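Side-chain contacts in DUF952 domain-containing protein (Caulobacter vibrioides, PDB 2O0Q), which is of unknown function but belongs to the DUF952 family of the ADP-ribosyl clan, so a link to ADP-ribose chemistry is possible but unproven: residues Leu8-Trp13 with Thr94-Leu99; Ala26-Leu29 with Phe33-Leu36; Ala42-Ala47 with Ala74-Ala79. All coordinates share one frame; numbering follows the deposited sequence.

Contact 1: Leu8-Trp13 with Thr94-Leu99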
ATOM      1  N   LEU A   8       2.066   4.307   2.742  1.00 14.38           N
ATOM      2  CA  LEU A   8       1.741   5.730   2.698  1.00 13.55           C
ATOM      3  C   LEU A   8       2.272   6.440   3.933  1.00 13.79           C
ATOM      4  O   LEU A   8       2.621   5.804   4.933  1.00 14.25           O
ATOM      5  CB  LEU A   8       0.221   5.948   2.582  1.00 14.60           C
ATOM      6  CG  LEU A   8      -0.672   5.901   3.831  1.00 14.51           C
ATOM      7  CD1 LEU A   8      -2.084   6.299   3.441  1.00 13.10           C
ATOM      8  CD2 LEU A   8      -0.682   4.526   4.444  1.00 15.53           C
ATOM      9  N   SER A   9       2.341   7.762   3.863  1.00 13.65           N
ATOM     10  CA  SER A   9       2.842   8.551   4.981  1.00 13.04           C
ATOM     11  C   SER A   9       1.849   8.546   6.137  1.00 14.74           C
ATOM     12  O   SER A   9       0.653   8.316   5.945  1.00 12.02           O
ATOM     13  CB  SER A   9       3.090   9.997   4.539  1.00 13.26           C
ATOM     14  OG  SER A   9       1.867  10.683   4.311  1.00 13.54           O
ATOM     15  N   ARG A  10       2.353   8.795   7.340  1.00 14.67           N
ATOM     16  CA  ARG A  10       1.502   8.848   8.525  1.00 17.37           C
ATOM     17  C   ARG A  10       0.464   9.958   8.338  1.00 17.69           C
ATOM     18  O   ARG A  10      -0.703   9.808   8.711  1.00 19.64           O
ATOM     19  CB  ARG A  10       2.364   9.112   9.766  1.00 18.42           C
ATOM     20  CG  ARG A  10       1.602   9.574  11.011  1.00 21.28           C
ATOM     21  CD  ARG A  10       0.457   8.646  11.387  1.00 21.62           C
ATOM     22  NE  ARG A  10       0.899   7.295  11.724  1.00 21.80           N
ATOM     23  CZ  ARG A  10       0.091   6.347  12.189  1.00 21.93           C
ATOM     24  NH1 ARG A  10      -1.197   6.611  12.370  1.00 22.42           N
ATOM     25  NH2 ARG A  10       0.561   5.136  12.467  1.00 22.53           N
ATOM     26  N   ALA A  11       0.888  11.065   7.741  1.00 18.49           N
ATOM     27  CA  ALA A  11      -0.017  12.186   7.503  1.00 19.19           C
ATOM     28  C   ALA A  11      -1.200  11.739   6.654  1.00 19.57           C
ATOM     29  O   ALA A  11      -2.354  12.029   6.971  1.00 20.04           O
ATOM     30  CB  ALA A  11       0.725  13.319   6.803  1.00 18.80           C
ATOM     31  N   GLU A  12      -0.911  11.026   5.573  1.00 19.51           N
ATOM     32  CA  GLU A  12      -1.965  10.561   4.689  1.00 19.19           C
ATOM     33  C   GLU A  12      -2.897   9.565   5.363  1.00 18.52           C
ATOM     34  O   GLU A  12      -4.108   9.584   5.124  1.00 18.45           O
ATOM     35  CB  GLU A  12      -1.351   9.973   3.417  1.00 20.04           C
ATOM     36  CG  GLU A  12      -0.775  11.050   2.503  1.00 22.99           C
ATOM     37  CD  GLU A  12       0.059  10.484   1.373  1.00 24.48           C
ATOM     38  OE1 GLU A  12       1.059   9.798   1.668  1.00 24.88           O
ATOM     39  OE2 GLU A  12      -0.284  10.728   0.194  1.00 24.37           O
ATOM     40  N   TRP A  13      -2.346   8.708   6.217  1.00 17.35           N
ATOM     41  CA  TRP A  13      -3.167   7.723   6.909  1.00 16.85           C
ATOM     42  C   TRP A  13      -4.070   8.416   7.937  1.00 17.69           C
ATOM     43  O   TRP A  13      -5.253   8.089   8.046  1.00 18.60           O
ATOM     44  CB  TRP A  13      -2.281   6.672   7.588  1.00 16.15           C
ATOM     45  CG  TRP A  13      -3.048   5.569   8.281  1.00 17.95           C
ATOM     46  CD1 TRP A  13      -2.798   5.063   9.523  1.00 18.70           C
ATOM     47  CD2 TRP A  13      -4.177   4.841   7.772  1.00 16.59           C
ATOM     48  NE1 TRP A  13      -3.700   4.069   9.824  1.00 18.50           N
ATOM     49  CE2 TRP A  13      -4.558   3.911   8.768  1.00 17.86           C
ATOM     50  CE3 TRP A  13      -4.904   4.882   6.574  1.00 17.21           C
ATOM     51  CZ2 TRP A  13      -5.635   3.029   8.606  1.00 18.54           C
ATOM     52  CZ3 TRP A  13      -5.981   4.001   6.410  1.00 18.94           C
ATOM     53  CH2 TRP A  13      -6.333   3.090   7.425  1.00 18.06           C
ATOM     54  N   THR A  94      -6.990  -4.568   7.401  1.00 20.24           N
ATOM     55  CA  THR A  94      -6.939  -5.618   8.412  1.00 22.33           C
ATOM     56  C   THR A  94      -5.965  -5.259   9.532  1.00 22.79           C
ATOM     57  O   THR A  94      -6.245  -5.500  10.707  1.00 21.75           O
ATOM     58  CB  THR A  94      -6.548  -6.970   7.783  1.00 23.92           C
ATOM     59  OG1 THR A  94      -5.204  -6.907   7.291  1.00 29.66           O
ATOM     60  CG2 THR A  94      -7.482  -7.296   6.628  1.00 24.53           C
ATOM     61  N   ARG A  95      -4.821  -4.685   9.172  1.00 21.62           N
ATOM     62  CA  ARG A  95      -3.846  -4.266  10.174  1.00 22.40           C
ATOM     63  C   ARG A  95      -2.845  -3.265   9.615  1.00 21.67           C
ATOM     64  O   ARG A  95      -2.567  -3.245   8.415  1.00 20.08           O
ATOM     65  CB  ARG A  95      -3.102  -5.468  10.771  1.00 25.28           C
ATOM     66  CG  ARG A  95      -2.195  -6.225   9.822  1.00 28.74           C
ATOM     67  CD  ARG A  95      -1.226  -7.114  10.605  1.00 31.76           C
ATOM     68  NE  ARG A  95      -0.549  -8.086   9.750  1.00 34.99           N
ATOM     69  CZ  ARG A  95      -1.101  -9.222   9.328  1.00 35.64           C
ATOM     70  NH1 ARG A  95      -2.341  -9.533   9.688  1.00 37.20           N
ATOM     71  NH2 ARG A  95      -0.419 -10.043   8.539  1.00 35.23           N
ATOM     72  N   GLU A  96      -2.318  -2.429  10.501  1.00 19.80           N
ATOM     73  CA  GLU A  96      -1.346  -1.416  10.124  1.00 20.05           C
ATOM     74  C   GLU A  96      -0.093  -1.553  10.968  1.00 21.45           C
ATOM     75  O   GLU A  96      -0.099  -2.213  12.009  1.00 22.98           O
ATOM     76  CB  GLU A  96      -1.932  -0.015  10.309  1.00 19.58           C
ATOM     77  CG  GLU A  96      -2.457   0.263  11.707  1.00 20.42           C
ATOM     78  CD  GLU A  96      -2.869   1.712  11.887  1.00 21.21           C
ATOM     79  OE1 GLU A  96      -1.977   2.570  12.049  1.00 20.09           O
ATOM     80  OE2 GLU A  96      -4.085   1.995  11.853  1.00 20.99           O
ATOM     81  N   ALA A  97       0.978  -0.912  10.515  1.00 18.91           N
ATOM     82  CA  ALA A  97       2.251  -0.959  11.216  1.00 19.55           C
ATOM     83  C   ALA A  97       3.124   0.202  10.787  1.00 18.25           C
ATOM     84  O   ALA A  97       3.111   0.603   9.618  1.00 18.77           O
ATOM     85  CB  ALA A  97       2.957  -2.271  10.914  1.00 17.30           C
ATOM     86  N   ASP A  98       3.875   0.756  11.732  1.00 18.51           N
ATOM     87  CA  ASP A  98       4.770   1.855  11.406  1.00 18.81           C
ATOM     88  C   ASP A  98       6.076   1.229  10.951  1.00 17.59           C
ATOM     89  O   ASP A  98       6.602   0.328  11.601  1.00 19.09           O
ATOM     90  CB  ASP A  98       4.999   2.751  12.621  1.00 19.72           C
ATOM     91  CG  ASP A  98       3.719   3.385  13.123  1.00 22.12           C
ATOM     92  OD1 ASP A  98       2.899   3.828  12.290  1.00 21.76           O
ATOM     93  OD2 ASP A  98       3.540   3.447  14.357  1.00 25.77           O
ATOM     94  N   LEU A  99       6.593   1.707   9.828  1.00 16.58           N
ATOM     95  CA  LEU A  99       7.819   1.172   9.253  1.00 14.90           C
ATOM     96  C   LEU A  99       9.099   1.866   9.694  1.00 15.46           C
ATOM     97  O   LEU A  99       9.094   3.050  10.032  1.00 17.10           O
ATOM     98  CB  LEU A  99       7.727   1.223   7.728  1.00 14.94           C
ATOM     99  CG  LEU A  99       6.608   0.408   7.080  1.00 13.35           C
ATOM    100  CD1 LEU A  99       6.549   0.715   5.594  1.00 12.22           C
ATOM    101  CD2 LEU A  99       6.854  -1.076   7.316  1.00 11.61           C
TER
HETATM  102  O   HOH W   1       3.537   6.909  12.256  1.00 33.40           O
HETATM  103  O   HOH W   2      -3.083   4.703  13.351  1.00 37.67           O

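Contact 2: Ala26-Leu29 with Phe33-Leu36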
ATOM      1  N   ALA A  26      -0.784  11.053  -4.182  1.00 11.43           N
ATOM      2  CA  ALA A  26      -0.709  11.950  -5.331  1.00 13.62           C
ATOM      3  C   ALA A  26      -0.693  11.146  -6.631  1.00 13.77           C
ATOM      4  O   ALA A  26      -1.445  11.444  -7.568  1.00 13.48           O
ATOM      5  CB  ALA A  26       0.539  12.811  -5.238  1.00 13.51           C
ATOM      6  N   VAL A  27       0.162  10.128  -6.687  1.00 13.45           N
ATOM      7  CA  VAL A  27       0.253   9.294  -7.879  1.00 14.39           C
ATOM      8  C   VAL A  27      -1.017   8.479  -8.102  1.00 14.82           C
ATOM      9  O   VAL A  27      -1.425   8.278  -9.243  1.00 15.75           O
ATOM     10  CB  VAL A  27       1.453   8.334  -7.808  1.00 16.45           C
ATOM     11  CG1 VAL A  27       2.739   9.131  -7.794  1.00 18.38           C
ATOM     12  CG2 VAL A  27       1.355   7.460  -6.571  1.00 19.19           C
ATOM     13  N   ASP A  28      -1.642   8.009  -7.024  1.00 14.21           N
ATOM     14  CA  ASP A  28      -2.875   7.233  -7.169  1.00 13.53           C
ATOM     15  C   ASP A  28      -3.929   8.099  -7.852  1.00 13.64           C
ATOM     16  O   ASP A  28      -4.557   7.688  -8.832  1.00 14.24           O
ATOM     17  CB  ASP A  28      -3.436   6.791  -5.813  1.00 11.22           C
ATOM     18  CG  ASP A  28      -2.559   5.775  -5.106  1.00 12.32           C
ATOM     19  OD1 ASP A  28      -1.848   5.004  -5.788  1.00  6.75           O
ATOM     20  OD2 ASP A  28      -2.608   5.742  -3.856  1.00 12.50           O
ATOM     21  N   LEU A  29      -4.119   9.301  -7.321  1.00 13.90           N
ATOM     22  CA  LEU A  29      -5.103  10.230  -7.869  1.00 13.01           C
ATOM     23  C   LEU A  29      -4.777  10.608  -9.309  1.00 13.64           C
ATOM     24  O   LEU A  29      -5.679  10.832 -10.116  1.00 15.81           O
ATOM     25  CB  LEU A  29      -5.181  11.476  -6.985  1.00 14.99           C
ATOM     26  CG  LEU A  29      -5.739  11.193  -5.585  1.00 13.51           C
ATOM     27  CD1 LEU A  29      -5.507  12.389  -4.665  1.00 16.58           C
ATOM     28  CD2 LEU A  29      -7.217  10.860  -5.691  1.00 13.83           C
ATOM     29  N   PHE A  33      -6.347   5.223  -9.847  1.00 13.59           N
ATOM     30  CA  PHE A  33      -6.558   4.042  -9.017  1.00 13.99           C
ATOM     31  C   PHE A  33      -5.504   3.998  -7.927  1.00 14.70           C
ATOM     32  O   PHE A  33      -4.467   4.653  -8.025  1.00 15.72           O
ATOM     33  CB  PHE A  33      -6.483   2.757  -9.850  1.00 12.14           C
ATOM     34  CG  PHE A  33      -5.190   2.592 -10.599  1.00 13.48           C
ATOM     35  CD1 PHE A  33      -5.065   3.056 -11.903  1.00 10.86           C
ATOM     36  CD2 PHE A  33      -4.094   1.981  -9.994  1.00 11.81           C
ATOM     37  CE1 PHE A  33      -3.864   2.915 -12.599  1.00 11.54           C
ATOM     38  CE2 PHE A  33      -2.889   1.837 -10.679  1.00 12.01           C
ATOM     39  CZ  PHE A  33      -2.777   2.304 -11.985  1.00 10.16           C
ATOM     40  N   ILE A  34      -5.769   3.220  -6.886  1.00 13.63           N
ATOM     41  CA  ILE A  34      -4.819   3.111  -5.796  1.00 13.82           C
ATOM     42  C   ILE A  34      -3.841   1.980  -6.068  1.00 14.16           C
ATOM     43  O   ILE A  34      -4.239   0.833  -6.308  1.00 14.09           O
ATOM     44  CB  ILE A  34      -5.534   2.875  -4.454  1.00 12.85           C
ATOM     45  CG1 ILE A  34      -6.385   4.101  -4.113  1.00 14.62           C
ATOM     46  CG2 ILE A  34      -4.510   2.624  -3.352  1.00 12.74           C
ATOM     47  CD1 ILE A  34      -7.281   3.906  -2.920  1.00 13.38           C
ATOM     48  N   HIS A  35      -2.557   2.326  -6.046  1.00 13.49           N
ATOM     49  CA  HIS A  35      -1.488   1.366  -6.277  1.00 12.96           C
ATOM     50  C   HIS A  35      -1.228   0.558  -5.020  1.00 12.42           C
ATOM     51  O   HIS A  35      -0.832   1.113  -3.995  1.00 11.49           O
ATOM     52  CB  HIS A  35      -0.179   2.072  -6.646  1.00 11.16           C
ATOM     53  CG  HIS A  35      -0.111   2.556  -8.060  1.00 12.61           C
ATOM     54  ND1 HIS A  35      -0.732   3.710  -8.486  1.00 13.78           N
ATOM     55  CD2 HIS A  35       0.547   2.063  -9.139  1.00 11.71           C
ATOM     56  CE1 HIS A  35      -0.455   3.911  -9.763  1.00 10.59           C
ATOM     57  NE2 HIS A  35       0.317   2.926 -10.183  1.00 11.50           N
ATOM     58  N   LEU A  36      -1.450  -0.749  -5.101  1.00 11.36           N
ATOM     59  CA  LEU A  36      -1.190  -1.647  -3.981  1.00 11.55           C
ATOM     60  C   LEU A  36      -0.208  -2.694  -4.487  1.00 11.90           C
ATOM     61  O   LEU A  36       0.040  -2.773  -5.691  1.00 11.49           O
ATOM     62  CB  LEU A  36      -2.487  -2.298  -3.486  1.00 11.76           C
ATOM     63  CG  LEU A  36      -3.366  -1.294  -2.724  1.00 11.28           C
ATOM     64  CD1 LEU A  36      -4.662  -1.088  -3.458  1.00 10.97           C
ATOM     65  CD2 LEU A  36      -3.649  -1.787  -1.322  1.00 11.49           C
TER

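Contact 3: Ala42-Ala47 with Ala74-Ala79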
ATOM      1  N   ALA A  42       5.847  -6.221  -2.557  1.00 15.93           N
ATOM      2  CA  ALA A  42       5.871  -5.119  -1.593  1.00 14.33           C
ATOM      3  C   ALA A  42       7.233  -4.522  -1.254  1.00 13.97           C
ATOM      4  O   ALA A  42       7.389  -3.301  -1.242  1.00 10.39           O
ATOM      5  CB  ALA A  42       5.174  -5.546  -0.307  1.00 14.65           C
ATOM      6  N   GLN A  43       8.218  -5.363  -0.953  1.00 12.47           N
ATOM      7  CA  GLN A  43       9.532  -4.841  -0.606  1.00 14.31           C
ATOM      8  C   GLN A  43      10.153  -4.049  -1.758  1.00 15.67           C
ATOM      9  O   GLN A  43      10.769  -3.006  -1.536  1.00 15.76           O
ATOM     10  CB  GLN A  43      10.465  -5.977  -0.185  1.00 15.26           C
ATOM     11  CG  GLN A  43      11.814  -5.505   0.342  1.00 17.07           C
ATOM     12  CD  GLN A  43      11.696  -4.598   1.555  1.00 14.66           C
ATOM     13  OE1 GLN A  43      12.014  -3.404   1.488  1.00 17.14           O
ATOM     14  NE2 GLN A  43      11.238  -5.153   2.665  1.00 12.71           N
ATOM     15  N   GLU A  44       9.994  -4.533  -2.988  1.00 15.00           N
ATOM     16  CA  GLU A  44      10.560  -3.830  -4.135  1.00 15.65           C
ATOM     17  C   GLU A  44       9.864  -2.480  -4.298  1.00 14.22           C
ATOM     18  O   GLU A  44      10.504  -1.477  -4.628  1.00 14.12           O
ATOM     19  CB  GLU A  44      10.414  -4.650  -5.427  1.00 17.74           C
ATOM     20  CG  GLU A  44      11.281  -4.102  -6.573  1.00 20.96           C
ATOM     21  CD  GLU A  44      11.254  -4.957  -7.832  1.00 23.85           C
ATOM     22  OE1 GLU A  44      11.449  -6.186  -7.731  1.00 21.84           O
ATOM     23  OE2 GLU A  44      11.051  -4.397  -8.931  1.00 25.07           O
ATOM     24  N   THR A  45       8.556  -2.456  -4.063  1.00 13.64           N
ATOM     25  CA  THR A  45       7.799  -1.208  -4.167  1.00 13.16           C
ATOM     26  C   THR A  45       8.333  -0.212  -3.136  1.00 13.78           C
ATOM     27  O   THR A  45       8.508   0.975  -3.428  1.00 12.91           O
ATOM     28  CB  THR A  45       6.292  -1.453  -3.908  1.00 14.02           C
ATOM     29  OG1 THR A  45       5.761  -2.278  -4.951  1.00 16.55           O
ATOM     30  CG2 THR A  45       5.517  -0.132  -3.875  1.00 13.42           C
ATOM     31  N   ALA A  46       8.599  -0.704  -1.930  1.00 11.90           N
ATOM     32  CA  ALA A  46       9.113   0.151  -0.866  1.00 12.38           C
ATOM     33  C   ALA A  46      10.477   0.718  -1.254  1.00 12.59           C
ATOM     34  O   ALA A  46      10.736   1.911  -1.104  1.00 12.00           O
ATOM     35  CB  ALA A  46       9.216  -0.648   0.450  1.00 11.64           C
ATOM     36  N   ALA A  47      11.344  -0.142  -1.773  1.00 11.02           N
ATOM     37  CA  ALA A  47      12.685   0.266  -2.170  1.00 11.91           C
ATOM     38  C   ALA A  47      12.668   1.233  -3.344  1.00 13.19           C
ATOM     39  O   ALA A  47      13.518   2.107  -3.455  1.00 12.43           O
ATOM     40  CB  ALA A  47      13.505  -0.959  -2.538  1.00 12.05           C
ATOM     41  N   ALA A  74      -1.272  -6.718 -15.205  1.00 14.86           N
ATOM     42  CA  ALA A  74       0.112  -7.056 -15.542  1.00 14.32           C
ATOM     43  C   ALA A  74       0.927  -5.773 -15.664  1.00 15.20           C
ATOM     44  O   ALA A  74       0.680  -4.943 -16.548  1.00 15.01           O
ATOM     45  CB  ALA A  74       0.151  -7.825 -16.855  1.00 13.78           C
ATOM     46  N   SER A  75       1.905  -5.612 -14.783  1.00 14.42           N
ATOM     47  CA  SER A  75       2.718  -4.404 -14.784  1.00 14.74           C
ATOM     48  C   SER A  75       4.217  -4.686 -14.669  1.00 14.78           C
ATOM     49  O   SER A  75       4.804  -5.346 -15.525  1.00 13.80           O
ATOM     50  CB  SER A  75       2.244  -3.492 -13.637  1.00 14.57           C
ATOM     51  OG  SER A  75       2.936  -2.258 -13.611  1.00 14.51           O
ATOM     52  N   ARG A  76       4.825  -4.183 -13.599  1.00 12.94           N
ATOM     53  CA  ARG A  76       6.258  -4.330 -13.346  1.00 14.24           C
ATOM     54  C   ARG A  76       6.781  -5.756 -13.469  1.00 13.88           C
ATOM     55  O   ARG A  76       6.329  -6.660 -12.766  1.00 14.27           O
ATOM     56  CB  ARG A  76       6.580  -3.782 -11.951  1.00 15.50           C
ATOM     57  CG  ARG A  76       8.032  -3.392 -11.742  1.00 17.42           C
ATOM     58  CD  ARG A  76       8.176  -2.588 -10.449  1.00 18.37           C
ATOM     59  NE  ARG A  76       8.032  -3.415  -9.254  1.00 19.51           N
ATOM     60  CZ  ARG A  76       7.503  -2.995  -8.106  1.00 16.50           C
ATOM     61  NH1 ARG A  76       7.049  -1.754  -7.984  1.00 15.21           N
ATOM     62  NH2 ARG A  76       7.448  -3.813  -7.063  1.00 13.45           N
ATOM     63  N   GLY A  77       7.742  -5.948 -14.367  1.00 13.30           N
ATOM     64  CA  GLY A  77       8.325  -7.266 -14.559  1.00 13.57           C
ATOM     65  C   GLY A  77       7.339  -8.334 -14.983  1.00 14.99           C
ATOM     66  O   GLY A  77       7.599  -9.525 -14.807  1.00 15.57           O
ATOM     67  N   GLY A  78       6.202  -7.917 -15.526  1.00 14.73           N
ATOM     68  CA  GLY A  78       5.205  -8.874 -15.974  1.00 16.82           C
ATOM     69  C   GLY A  78       4.298  -9.394 -14.875  1.00 17.53           C
ATOM     70  O   GLY A  78       3.368 -10.156 -15.143  1.00 18.84           O
ATOM     71  N   ALA A  79       4.561  -8.989 -13.636  1.00 16.34           N
ATOM     72  CA  ALA A  79       3.744  -9.433 -12.513  1.00 15.36           C
ATOM     73  C   ALA A  79       2.442  -8.633 -12.449  1.00 16.41           C
ATOM     74  O   ALA A  79       2.412  -7.468 -12.843  1.00 17.18           O
ATOM     75  CB  ALA A  79       4.528  -9.280 -11.213  1.00 17.73           C
TER

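Contact 1: Leu8-Trp13 with Thr94-Leu99
Arg10, in the first turn of helix 10-19, reaches Glu96 and Asp98 on strand 93-98 with its guanidinium head. CB leads to a CG set anti to the backbone N (chi1 164°), and bends at the next two torsions fold CD and the head round toward the strand. NE is the first polar atom along the way; it donates to water 1 at 2.7 Å, and that water makes a weak bond to Asp98 OD1. From CZ, the NH1 branch donates to water 2, which in turn donates a hydrogen bond to Glu96 OE1; NH1 also forms a salt bridge with Asp14, further along the helix. The NH2 branch carries the direct link: it donates to Asp98 OD1 over 2.7 Å, entering on the syn lone pair while the oxygen lies in the guanidinium plane. Glu96 OE1, at 3.6 Å from NH2, completes a long and therefore weaker salt bridge, approached obliquely.

Trp13 supplies the second attachment, about one turn along the same helix. Its NE1 donates to Glu96 OE2 at 2.9 Å with an N-H...O angle of 157°. The oxygen sits in the plane of the indole, at its edge; the N-H meets the carboxylate from above, 52° out of its plane. Glu96 thus faces both the indole N-H and the arginine head, which together would restrict its rotation. The Trp13 side chain also touches Val57 and Leu59 of strand 56-62.

At the start of the helix, Ser9 and Glu12 bond reciprocally, Glu12 N to Ser9 OG at 3.1 Å and Ser9 N to Glu12 OE1. The result is a capping box on a helix that Arg10 ties through a salt-bridge network, and Trp13 through a hydrogen bond, to the edge strand 93-98 of the antiparallel sheet.

Contact 2: Ala26-Leu29 with Phe33-Leu36
The backbones of Asp28 and Ile34 come within 4.8 Å at their CA atoms, and Phe33 N donates to Asp28 O over 3.2 Å, a bent bond (140°) that joins helix 26-31 to the residue just ahead of strand 34-38.

The Asp28 carboxylate does most of the side-chain work. Its CG lies beside its own backbone N, anti to the carbonyl carbon, which puts the carboxylate on the strand side, and the second torsion aims OD1 at His35. That oxygen takes two hydrogen bonds from one residue. His35 N approaches from above the carboxylate plane at 2.8 Å, nearly straight at 172°. His35 ND1 comes at 3.2 Å, almost in line with the CG-OD1 bond, and OD1 lies at the edge of the imidazole. Ring and carboxylate are nearly coplanar, 15° apart. The ND1 bond, with Phe33 CE2 against one face of the ring, 3.3 Å above the plane and offset toward the rim, should limit the rotation of the imidazole.

OD2 has its strongest partner elsewhere: Lys6 NZ, in strand 3-9, forms a salt bridge with it, and Ser25 N adds a hydrogen bond. Ile34 CG2 packs against the same oxygen at 3.7 Å.

Such geometry defines a His-carboxylate hydrogen bond, placed here at a helix-to-strand junction beside the antiparallel sheet.

Contact 3: Ala42-Ala47 with Ala74-Ala79
Arg76 reaches Glu44 and Thr45 because its chain leaves the backbone with CG anti to N, runs extended through chi2, and bends once, at chi3 (73°), just before the guanidinium. On the helix, Thr45 holds OG1 beside its own backbone N, anti to the carbonyl carbon, where the arginine head can meet it. The side chains of Glu44 and Arg76 come toward each other from opposite directions, one from helix 39-49 and the other from the loop between strands 70-74 and 80-84.

Arg76 NH2 donates to Thr45 OG1 at 3.1 Å with an N-H...O angle of 155°, the oxygen lying in the guanidinium plane at its edge. NH1 adds a weak bond to the same OG1, 3.3 Å away, so two nitrogens share one hydroxyl. This oxygen has its strongest partner elsewhere, in Ser37 OG, and also bonds Gln41 O one helical turn back. Four polar partners therefore surround a single threonine oxygen, two of them from the arginine.

The arginine projects from the loop of a beta hairpin that joins antiparallel neighbours 70-74 and 80-84. Within that loop the backbone of Arg76 is itself tied down, its O accepting from Ala79 N at 3.1 Å.

Glu44 OE2 forms a salt bridge with Arg76 NE at 3.2 Å. The approach to the guanidinium is oblique although the two flat groups are tilted by only 26°. Closer to the helix backbone, Glu44 CB passes 3.5 Å from Arg76 NH2, packing the methylene against the arginine head. Phe81 of strand 80-84 touches the side chains of both Thr45 and Arg76, and Lys48 and Trp49, further along helix 39-49, also lie against the arginine.

Contact 3 lies at the surface, about 19 Å centre to centre from contact 1 and on the other side of the chain's centre; contacts 1 and 2 are partly buried. All three join a helix to a strand or hairpin of one antiparallel sheet: contact 1 reaches the edge strand 93-98, contact 2 the inner strand 34-38, and contact 3 the loop joining 70-74, the other edge, to 80-84. Contacts 1 and 3 both rest on an arginine, salt-bridged and water-bridged to acidic residues in contact 1, bound to a carboxylate and a threonine hydroxyl in contact 3, whereas contact 2 uses a buried carboxylate and an imidazole. Strand 34-38 runs on into helix 39-49, linking contacts 2 and 3.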